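Local coordinates for glycosyltransferase (Streptomyces halstedii, PDB 3WAD), which is a glycosyltransferase of the GT-B fold class, built from two Rossmann-like domains, at residues M5-A9 / W129-T133; P146-F152 / G202-V208; P52-D56 / T110-L115. One frame throughout, in Å; residues are numbered along the deposited sequence.

Contact 1. Residues M5-A9 / W129-T133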
loop_
_atom_site.group_PDB
_atom_site.type_symbol
_atom_site.label_atom_id
_atom_site.label_comp_id
_atom_site.label_asym_id
_atom_site.label_seq_id
_atom_site.Cartn_x
_atom_site.Cartn_y
_atom_site.Cartn_z
ATOM N N MET B 5 -10.151 -3.123 10.106
ATOM C CA MET B 5 -11.001 -2.758 8.955
ATOM C C MET B 5 -11.603 -3.984 8.362
ATOM O O MET B 5 -10.920 -5.017 8.274
ATOM C CB MET B 5 -10.170 -2.081 7.904
ATOM C CG MET B 5 -9.384 -0.884 8.521
ATOM S SD MET B 5 -8.473 0.096 7.289
ATOM C CE MET B 5 -9.795 0.839 6.287
ATOM N N THR B 6 -12.892 -3.924 8.005
ATOM C CA THR B 6 -13.489 -5.127 7.514
ATOM C C THR B 6 -14.287 -4.786 6.228
ATOM O O THR B 6 -14.908 -3.740 6.137
ATOM C CB THR B 6 -14.248 -5.852 8.582
ATOM O OG1 THR B 6 -14.780 -7.086 8.057
ATOM C CG2 THR B 6 -15.385 -4.968 9.177
ATOM N N VAL B 7 -14.221 -5.668 5.247
ATOM C CA VAL B 7 -14.974 -5.472 3.999
ATOM C C VAL B 7 -15.356 -6.871 3.504
ATOM O O VAL B 7 -14.537 -7.809 3.629
ATOM C CB VAL B 7 -14.174 -4.598 2.979
ATOM C CG1 VAL B 7 -12.873 -5.277 2.615
ATOM C CG2 VAL B 7 -14.971 -4.374 1.680
ATOM N N PHE B 8 -16.583 -7.053 2.976
ATOM C CA PHE B 8 -16.937 -8.325 2.342
ATOM C C PHE B 8 -16.024 -8.589 1.093
ATOM O O PHE B 8 -15.393 -7.661 0.605
ATOM C CB PHE B 8 -18.445 -8.458 2.009
ATOM C CG PHE B 8 -18.889 -7.621 0.832
ATOM C CD1 PHE B 8 -19.064 -8.214 -0.434
ATOM C CD2 PHE B 8 -19.033 -6.220 0.942
ATOM C CE1 PHE B 8 -19.426 -7.395 -1.588
ATOM C CE2 PHE B 8 -19.422 -5.408 -0.155
ATOM C CZ PHE B 8 -19.640 -5.995 -1.416
ATOM N N ALA B 9 -15.942 -9.848 0.605
ATOM C CA ALA B 9 -15.009 -10.191 -0.483
ATOM C C ALA B 9 -15.440 -9.655 -1.834
ATOM O O ALA B 9 -16.199 -10.293 -2.611
ATOM C CB ALA B 9 -14.702 -11.750 -0.526
ATOM N N TRP B 129 -15.666 -0.190 9.010
ATOM C CA TRP B 129 -16.330 -1.236 8.220
ATOM C C TRP B 129 -16.899 -0.620 6.945
ATOM O O TRP B 129 -17.641 0.364 6.978
ATOM C CB TRP B 129 -17.410 -1.933 8.956
ATOM C CG TRP B 129 -18.425 -1.077 9.776
ATOM C CD1 TRP B 129 -18.183 -0.308 10.960
ATOM C CD2 TRP B 129 -19.824 -0.910 9.481
ATOM N NE1 TRP B 129 -19.381 0.225 11.412
ATOM C CE2 TRP B 129 -20.387 -0.098 10.524
ATOM C CE3 TRP B 129 -20.687 -1.471 8.510
ATOM C CZ2 TRP B 129 -21.761 0.203 10.577
ATOM C CZ3 TRP B 129 -22.037 -1.172 8.566
ATOM C CH2 TRP B 129 -22.571 -0.333 9.615
ATOM N N ASP B 130 -16.589 -1.253 5.830
ATOM C CA ASP B 130 -17.355 -1.032 4.583
ATOM C C ASP B 130 -18.870 -1.088 4.834
ATOM O O ASP B 130 -19.342 -2.003 5.503
ATOM C CB ASP B 130 -16.965 -2.104 3.599
ATOM C CG ASP B 130 -18.004 -2.254 2.451
ATOM O OD1 ASP B 130 -17.790 -1.581 1.456
ATOM O OD2 ASP B 130 -18.993 -3.043 2.578
ATOM N N ALA B 131 -19.616 -0.124 4.256
ATOM C CA ALA B 131 -21.009 0.121 4.656
ATOM C C ALA B 131 -21.946 -1.082 4.418
ATOM O O ALA B 131 -23.044 -1.161 4.978
ATOM C CB ALA B 131 -21.538 1.394 3.992
ATOM N N LEU B 132 -21.516 -2.014 3.571
ATOM C CA LEU B 132 -22.281 -3.214 3.309
ATOM C C LEU B 132 -21.839 -4.385 4.162
ATOM O O LEU B 132 -22.327 -5.505 3.942
ATOM C CB LEU B 132 -22.164 -3.588 1.818
ATOM C CG LEU B 132 -22.777 -2.555 0.869
ATOM C CD1 LEU B 132 -22.971 -3.146 -0.582
ATOM C CD2 LEU B 132 -24.101 -2.035 1.361
ATOM N N THR B 133 -20.876 -4.173 5.072
ATOM C CA THR B 133 -20.299 -5.316 5.783
ATOM C C THR B 133 -20.696 -5.377 7.306
ATOM O O THR B 133 -19.912 -4.969 8.177
ATOM C CB THR B 133 -18.710 -5.295 5.607
ATOM O OG1 THR B 133 -18.401 -5.276 4.192
ATOM C CG2 THR B 133 -18.109 -6.585 6.212
#
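This is a buried meeting of two parallel strands at their C-terminal ends, in the middle of the N-terminal sheet, where strand 2-6 runs beside strand 126-130. The one bridge pairs Thr-6 with Trp-129, CA to CA 4.9 Å; Asp-130 N donates to Thr-6 O at 3.0 Å, and Trp-129 CA adds a CA-H...O contact to that same Thr-6 O at 3.6 Å. Both side chains of the pair lie on the same face of the sheet, with Thr-6 CG2 3.7 Å from Trp-129 CB, but the indole then leads away to His-147, which hydrogen-bonds its NE1. After Asp-130 the second segment turns. Residues 130 to 133 make a type I turn, closed by Thr-133 N to Asp-130 O at 2.7 Å, and Asp-130 OD2 takes the amide of Leu-132 at 2.9 Å, an Asx turn. Loops at the C-terminal ends of the strands of a parallel sheet are where Rossmann-like domains commonly form their clefts, and here the two segments are stitched together by a short relay: Phe-8 N donates to Thr-133 OG1 at 2.8 Å, and Thr-133 OG1 in turn donates to Asp-130 OD2, also 2.8 Å. The other carboxylate oxygen, Asp-130 OD1, is hydrogen-bonded to His-13 ND1. The Phe-8 ring points its edge at Thr-133 OG1 and Asp-130 OD2, and its CE2 comes 3.8 Å from Leu-132 CB, while Val-7 CG2 rests 3.6 Å from Asp-130 CB. Met-106 of helix 89-106 touches both Phe-8 and Leu-132.

Contact 2. Residues P146-F152 / G202-V208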
loop_
_atom_site.group_PDB
_atom_site.type_symbol
_atom_site.label_atom_id
_atom_site.label_comp_id
_atom_site.label_asym_id
_atom_site.label_seq_id
_atom_site.Cartn_x
_atom_site.Cartn_y
_atom_site.Cartn_z
ATOM N N PRO B 146 -15.352 2.161 19.318
ATOM C CA PRO B 146 -16.069 3.039 18.479
ATOM C C PRO B 146 -15.833 2.476 17.001
ATOM O O PRO B 146 -14.755 1.859 16.702
ATOM C CB PRO B 146 -15.317 4.318 18.664
ATOM C CG PRO B 146 -13.841 3.839 19.040
ATOM C CD PRO B 146 -14.084 2.746 19.837
ATOM N N HIS B 147 -16.832 2.600 16.117
ATOM C CA HIS B 147 -16.679 2.056 14.727
ATOM C C HIS B 147 -17.166 3.082 13.719
ATOM O O HIS B 147 -18.190 3.765 13.928
ATOM C CB HIS B 147 -17.338 0.692 14.594
ATOM C CG HIS B 147 -18.710 0.640 15.180
ATOM N ND1 HIS B 147 -19.840 0.909 14.434
ATOM C CD2 HIS B 147 -19.139 0.429 16.449
ATOM C CE1 HIS B 147 -20.903 0.833 15.213
ATOM N NE2 HIS B 147 -20.508 0.501 16.427
ATOM N N VAL B 148 -16.422 3.203 12.632
ATOM C CA VAL B 148 -16.732 4.154 11.594
ATOM C C VAL B 148 -17.275 3.392 10.369
ATOM O O VAL B 148 -16.568 2.460 9.826
ATOM C CB VAL B 148 -15.496 4.896 11.207
ATOM C CG1 VAL B 148 -15.789 5.829 9.992
ATOM C CG2 VAL B 148 -14.986 5.688 12.371
ATOM N N ARG B 149 -18.506 3.745 9.955
ATOM C CA ARG B 149 -19.115 3.147 8.772
ATOM C C ARG B 149 -18.544 3.872 7.533
ATOM O O ARG B 149 -18.742 5.081 7.368
ATOM C CB ARG B 149 -20.662 3.129 8.881
ATOM C CG ARG B 149 -21.391 2.519 7.632
ATOM C CD ARG B 149 -22.883 2.533 7.818
ATOM N NE ARG B 149 -23.321 3.922 7.910
ATOM C CZ ARG B 149 -24.101 4.539 7.016
ATOM N NH1 ARG B 149 -24.578 3.877 5.945
ATOM N NH2 ARG B 149 -24.366 5.833 7.193
ATOM N N MET B 150 -17.835 3.122 6.674
ATOM C CA MET B 150 -17.205 3.720 5.535
ATOM C C MET B 150 -18.061 3.594 4.249
ATOM O O MET B 150 -18.320 2.485 3.773
ATOM C CB MET B 150 -15.780 3.206 5.286
ATOM C CG MET B 150 -15.161 3.902 4.055
ATOM S SD MET B 150 -13.372 3.600 4.081
ATOM C CE MET B 150 -12.890 4.809 2.911
ATOM N N LEU B 151 -18.481 4.746 3.697
ATOM C CA LEU B 151 -19.288 4.719 2.455
ATOM C C LEU B 151 -18.411 4.415 1.272
ATOM O O LEU B 151 -17.162 4.563 1.295
ATOM C CB LEU B 151 -19.977 6.064 2.231
ATOM C CG LEU B 151 -20.940 6.505 3.373
ATOM C CD1 LEU B 151 -21.625 7.858 3.115
ATOM C CD2 LEU B 151 -22.050 5.485 3.650
ATOM N N PHE B 152 -19.066 4.061 0.181
ATOM C CA PHE B 152 -18.353 3.684 -1.052
ATOM C C PHE B 152 -19.054 4.407 -2.238
ATOM O O PHE B 152 -18.714 4.215 -3.420
ATOM C CB PHE B 152 -18.375 2.118 -1.164
ATOM C CG PHE B 152 -19.760 1.565 -1.238
ATOM C CD1 PHE B 152 -20.459 1.604 -2.473
ATOM C CD2 PHE B 152 -20.390 1.087 -0.107
ATOM C CE1 PHE B 152 -21.789 1.156 -2.520
ATOM C CE2 PHE B 152 -21.644 0.678 -0.136
ATOM C CZ PHE B 152 -22.372 0.700 -1.350
ATOM N N GLY B 202 -23.157 3.260 12.346
ATOM C CA GLY B 202 -21.827 3.521 12.902
ATOM C C GLY B 202 -21.842 4.548 14.057
ATOM O O GLY B 202 -22.759 5.380 14.158
ATOM N N THR B 203 -20.813 4.511 14.911
ATOM C CA THR B 203 -20.556 5.628 15.854
ATOM C C THR B 203 -20.531 6.793 15.005
ATOM O O THR B 203 -21.028 7.832 15.385
ATOM C CB THR B 203 -19.113 5.629 16.487
ATOM O OG1 THR B 203 -18.874 4.353 17.002
ATOM C CG2 THR B 203 -18.980 6.682 17.641
ATOM N N THR B 204 -19.847 6.687 13.862
ATOM C CA THR B 204 -20.018 7.725 12.852
ATOM C C THR B 204 -19.769 7.182 11.442
ATOM O O THR B 204 -19.531 6.009 11.283
ATOM C CB THR B 204 -19.152 8.935 13.130
ATOM O OG1 THR B 204 -19.543 9.991 12.264
ATOM C CG2 THR B 204 -17.651 8.691 12.918
ATOM N N THR B 205 -19.848 8.047 10.437
ATOM C CA THR B 205 -19.829 7.623 9.003
ATOM C C THR B 205 -18.752 8.406 8.338
ATOM O O THR B 205 -18.620 9.591 8.633
ATOM C CB THR B 205 -21.128 7.995 8.366
ATOM O OG1 THR B 205 -22.087 7.091 8.878
ATOM C CG2 THR B 205 -21.048 7.843 6.806
ATOM N N LEU B 206 -17.959 7.755 7.471
ATOM C CA LEU B 206 -16.928 8.456 6.680
ATOM C C LEU B 206 -17.448 8.455 5.248
ATOM O O LEU B 206 -17.770 7.372 4.705
ATOM C CB LEU B 206 -15.510 7.736 6.739
ATOM C CG LEU B 206 -14.392 8.244 5.827
ATOM C CD1 LEU B 206 -13.998 9.769 5.968
ATOM C CD2 LEU B 206 -13.108 7.472 5.987
ATOM N N ALA B 207 -17.523 9.635 4.632
ATOM C CA ALA B 207 -18.004 9.772 3.241
ATOM C C ALA B 207 -16.884 9.748 2.226
ATOM O O ALA B 207 -15.794 10.321 2.496
ATOM C CB ALA B 207 -18.815 11.108 3.126
ATOM N N VAL B 208 -17.110 9.158 1.032
ATOM C CA VAL B 208 -16.088 9.247 0.009
ATOM C C VAL B 208 -16.486 10.211 -1.123
ATOM O O VAL B 208 -15.661 10.592 -1.935
ATOM C CB VAL B 208 -15.795 7.859 -0.591
ATOM C CG1 VAL B 208 -15.119 6.944 0.453
ATOM C CG2 VAL B 208 -17.088 7.225 -1.169
#
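Leu-206, with more surface covered than any other residue here, closes strand 204-206, which runs parallel beside strand 147-150. Both its backbone polar atoms turn to the neighbouring strand: Leu-206 N donates to Arg-149 O at 2.8 Å, and Leu-206 O accepts from Leu-151 N at 2.9 Å. Its side chain shares a face with Val-148 and Met-150, Leu-206 CB lying 3.8 Å from Val-148 CG1 and CD2 4.1 Å from Met-150 CE. Val-208 follows beyond the strand, its CG1 3.9 Å from Met-150 CE and 3.2 Å from Leu-151 O, so the packing carries on after the ladder ends. On the other face Arg-149 stands beside Thr-205, its bridge partner at 4.5 Å CA to CA. Arg-149 NH2 gives a hydrogen bond to Thr-205 OG1 at 3.1 Å, while its NE reaches Thr-201 O and its NH1 forms a salt bridge with Asp-155. Arg-149 N to Thr-204 O, 2.8 Å, extends the ladder toward the strand starts, where Thr-203 OG1 receives His-147 N at 2.8 Å. Gly-202, just after helix 198-201, takes backbone angles at which a CB would jam against the preceding carbonyl oxygen and clash with Thr-204 O. The His-147 ring is hydrogen-bonded through NE2 to Glu-141 and through ND1 to Trp-129. The short strand axes cross at -40°, a strong local twist in this Rossmann-like parallel sheet. Strand 126-130 flanks 147-150 on its far edge and strand 221-222 continues beyond 204-206, while helix 402-415 covers the face bearing Val-148, Thr-204 and Leu-206.

Contact 3. Residues P52-D56 / T110-L115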
loop_
_atom_site.group_PDB
_atom_site.type_symbol
_atom_site.label_atom_id
_atom_site.label_comp_id
_atom_site.label_asym_id
_atom_site.label_seq_id
_atom_site.Cartn_x
_atom_site.Cartn_y
_atom_site.Cartn_z
ATOM N N PRO B 52 -8.112 -13.429 7.284
ATOM C CA PRO B 52 -9.245 -14.142 6.679
ATOM C C PRO B 52 -10.291 -14.488 7.738
ATOM O O PRO B 52 -9.931 -14.936 8.847
ATOM C CB PRO B 52 -8.636 -15.439 6.131
ATOM C CG PRO B 52 -7.097 -15.207 6.133
ATOM C CD PRO B 52 -6.806 -14.116 7.136
ATOM N N VAL B 53 -11.575 -14.303 7.403
ATOM C CA VAL B 53 -12.687 -14.565 8.344
ATOM C C VAL B 53 -13.824 -15.231 7.593
ATOM O O VAL B 53 -14.133 -14.869 6.460
ATOM C CB VAL B 53 -13.128 -13.225 9.062
ATOM C CG1 VAL B 53 -12.169 -12.842 10.113
ATOM C CG2 VAL B 53 -13.295 -11.992 8.099
ATOM N N GLY B 54 -14.481 -16.215 8.193
ATOM C CA GLY B 54 -15.571 -16.901 7.504
ATOM C C GLY B 54 -15.109 -17.751 6.330
ATOM O O GLY B 54 -13.914 -18.037 6.208
ATOM N N ASN B 55 -16.051 -18.165 5.484
ATOM C CA ASN B 55 -15.794 -19.075 4.339
ATOM C C ASN B 55 -15.819 -18.231 3.105
ATOM O O ASN B 55 -16.324 -17.102 3.195
ATOM C CB ASN B 55 -16.850 -20.179 4.233
ATOM C CG ASN B 55 -16.961 -21.041 5.541
ATOM O OD1 ASN B 55 -18.041 -21.163 6.139
ATOM N ND2 ASN B 55 -15.854 -21.633 5.961
ATOM N N ASP B 56 -15.247 -18.729 1.998
ATOM C CA ASP B 56 -15.261 -17.986 0.734
ATOM C C ASP B 56 -16.683 -17.467 0.515
ATOM O O ASP B 56 -17.667 -18.220 0.693
ATOM C CB ASP B 56 -14.909 -18.888 -0.477
ATOM C CG ASP B 56 -13.365 -19.222 -0.592
ATOM O OD1 ASP B 56 -12.500 -18.804 0.239
ATOM O OD2 ASP B 56 -13.007 -19.921 -1.557
ATOM N N THR B 110 -20.738 -17.265 10.429
ATOM C CA THR B 110 -19.343 -17.738 10.499
ATOM C C THR B 110 -18.361 -16.559 10.380
ATOM O O THR B 110 -17.459 -16.407 11.212
ATOM C CB THR B 110 -19.011 -18.774 9.470
ATOM O OG1 THR B 110 -19.908 -19.913 9.621
ATOM C CG2 THR B 110 -17.508 -19.250 9.706
ATOM N N MET B 111 -18.542 -15.716 9.360
ATOM C CA MET B 111 -17.707 -14.526 9.191
ATOM C C MET B 111 -17.771 -13.625 10.397
ATOM O O MET B 111 -16.742 -13.110 10.853
ATOM C CB MET B 111 -18.134 -13.796 7.912
ATOM C CG MET B 111 -17.094 -13.004 7.299
ATOM S SD MET B 111 -17.517 -11.430 7.789
ATOM C CE MET B 111 -16.658 -10.349 6.673
ATOM N N THR B 112 -18.994 -13.419 10.885
ATOM C CA THR B 112 -19.239 -12.584 12.027
ATOM C C THR B 112 -18.602 -13.196 13.300
ATOM O O THR B 112 -17.928 -12.494 14.032
ATOM C CB THR B 112 -20.758 -12.268 12.142
ATOM O OG1 THR B 112 -21.213 -11.619 10.919
ATOM C CG2 THR B 112 -21.081 -11.346 13.330
ATOM N N ALA B 113 -18.794 -14.481 13.545
ATOM C CA ALA B 113 -18.148 -15.116 14.726
ATOM C C ALA B 113 -16.581 -15.021 14.636
ATOM O O ALA B 113 -15.850 -14.527 15.606
ATOM C CB ALA B 113 -18.694 -16.529 14.876
ATOM N N ASP B 114 -16.041 -15.334 13.449
ATOM C CA ASP B 114 -14.585 -15.142 13.249
ATOM C C ASP B 114 -14.184 -13.747 13.467
ATOM O O ASP B 114 -13.134 -13.511 14.058
ATOM C CB ASP B 114 -14.058 -15.550 11.850
ATOM C CG ASP B 114 -14.098 -17.036 11.631
ATOM O OD1 ASP B 114 -14.749 -17.729 12.460
ATOM O OD2 ASP B 114 -13.516 -17.519 10.612
ATOM N N LEU B 115 -14.929 -12.768 12.945
ATOM C CA LEU B 115 -14.482 -11.367 13.212
ATOM C C LEU B 115 -14.592 -10.949 14.725
ATOM O O LEU B 115 -13.752 -10.195 15.214
ATOM C CB LEU B 115 -15.188 -10.312 12.315
ATOM C CG LEU B 115 -14.656 -8.873 12.342
ATOM C CD1 LEU B 115 -13.277 -8.768 11.638
ATOM C CD2 LEU B 115 -15.628 -7.923 11.612
#
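Val-53 lays its side chain across one flank of helix 109-122, with CG1 3.7 Å from Asp-114 CB and 4.5 Å from Leu-115 CD1, and CG2 4.0 Å from Met-111 CE. Next along, Gly-54 lets the loop come very close: its CA is 3.6 Å from Met-111 CA, and a CB in this place would collide with Met-111 CB. Its positive phi also favours glycine. Gly-54 N donates to Asp-114 OD2 at 2.9 Å, so a helix side chain serves the amide of the loop that leaves strand 49-52. In this Rossmann-like domain that strand is an outermost one of the sheet within this chain, and the helix packs on the sheet through strands 2-6 and 30-35: Leu-115 touches Leu-4, Thr-6 and Ala-34, and Met-111 meets Thr-6. Toward the surface Thr-110 CG2 closes on Gly-54 CA at 3.8 Å and on Asn-55 OD1 at 4.1 Å. Arg-240 of the second subunit packs against Asp-114.

In the fold
From the N terminus, strand 2-6 opens the loop that contact 1 closes 120 residues later at strand 126-130. Contact 3 lies within that loop, tying the exit of outermost strand 49-52 to helix 109-122, which leads directly into strand 126-130 and whose Met-111 reaches Thr-6 and Thr-133 of contact 1. Contact 2 comes afterwards in series, closing the helical excursion from strand 147-150 to 204-206. It abuts contact 1 because strands 126-130 and 147-150 are neighbours in the sheet. Contacts 2 and 3 stay apart, their nearest atoms about 9 Å from each other.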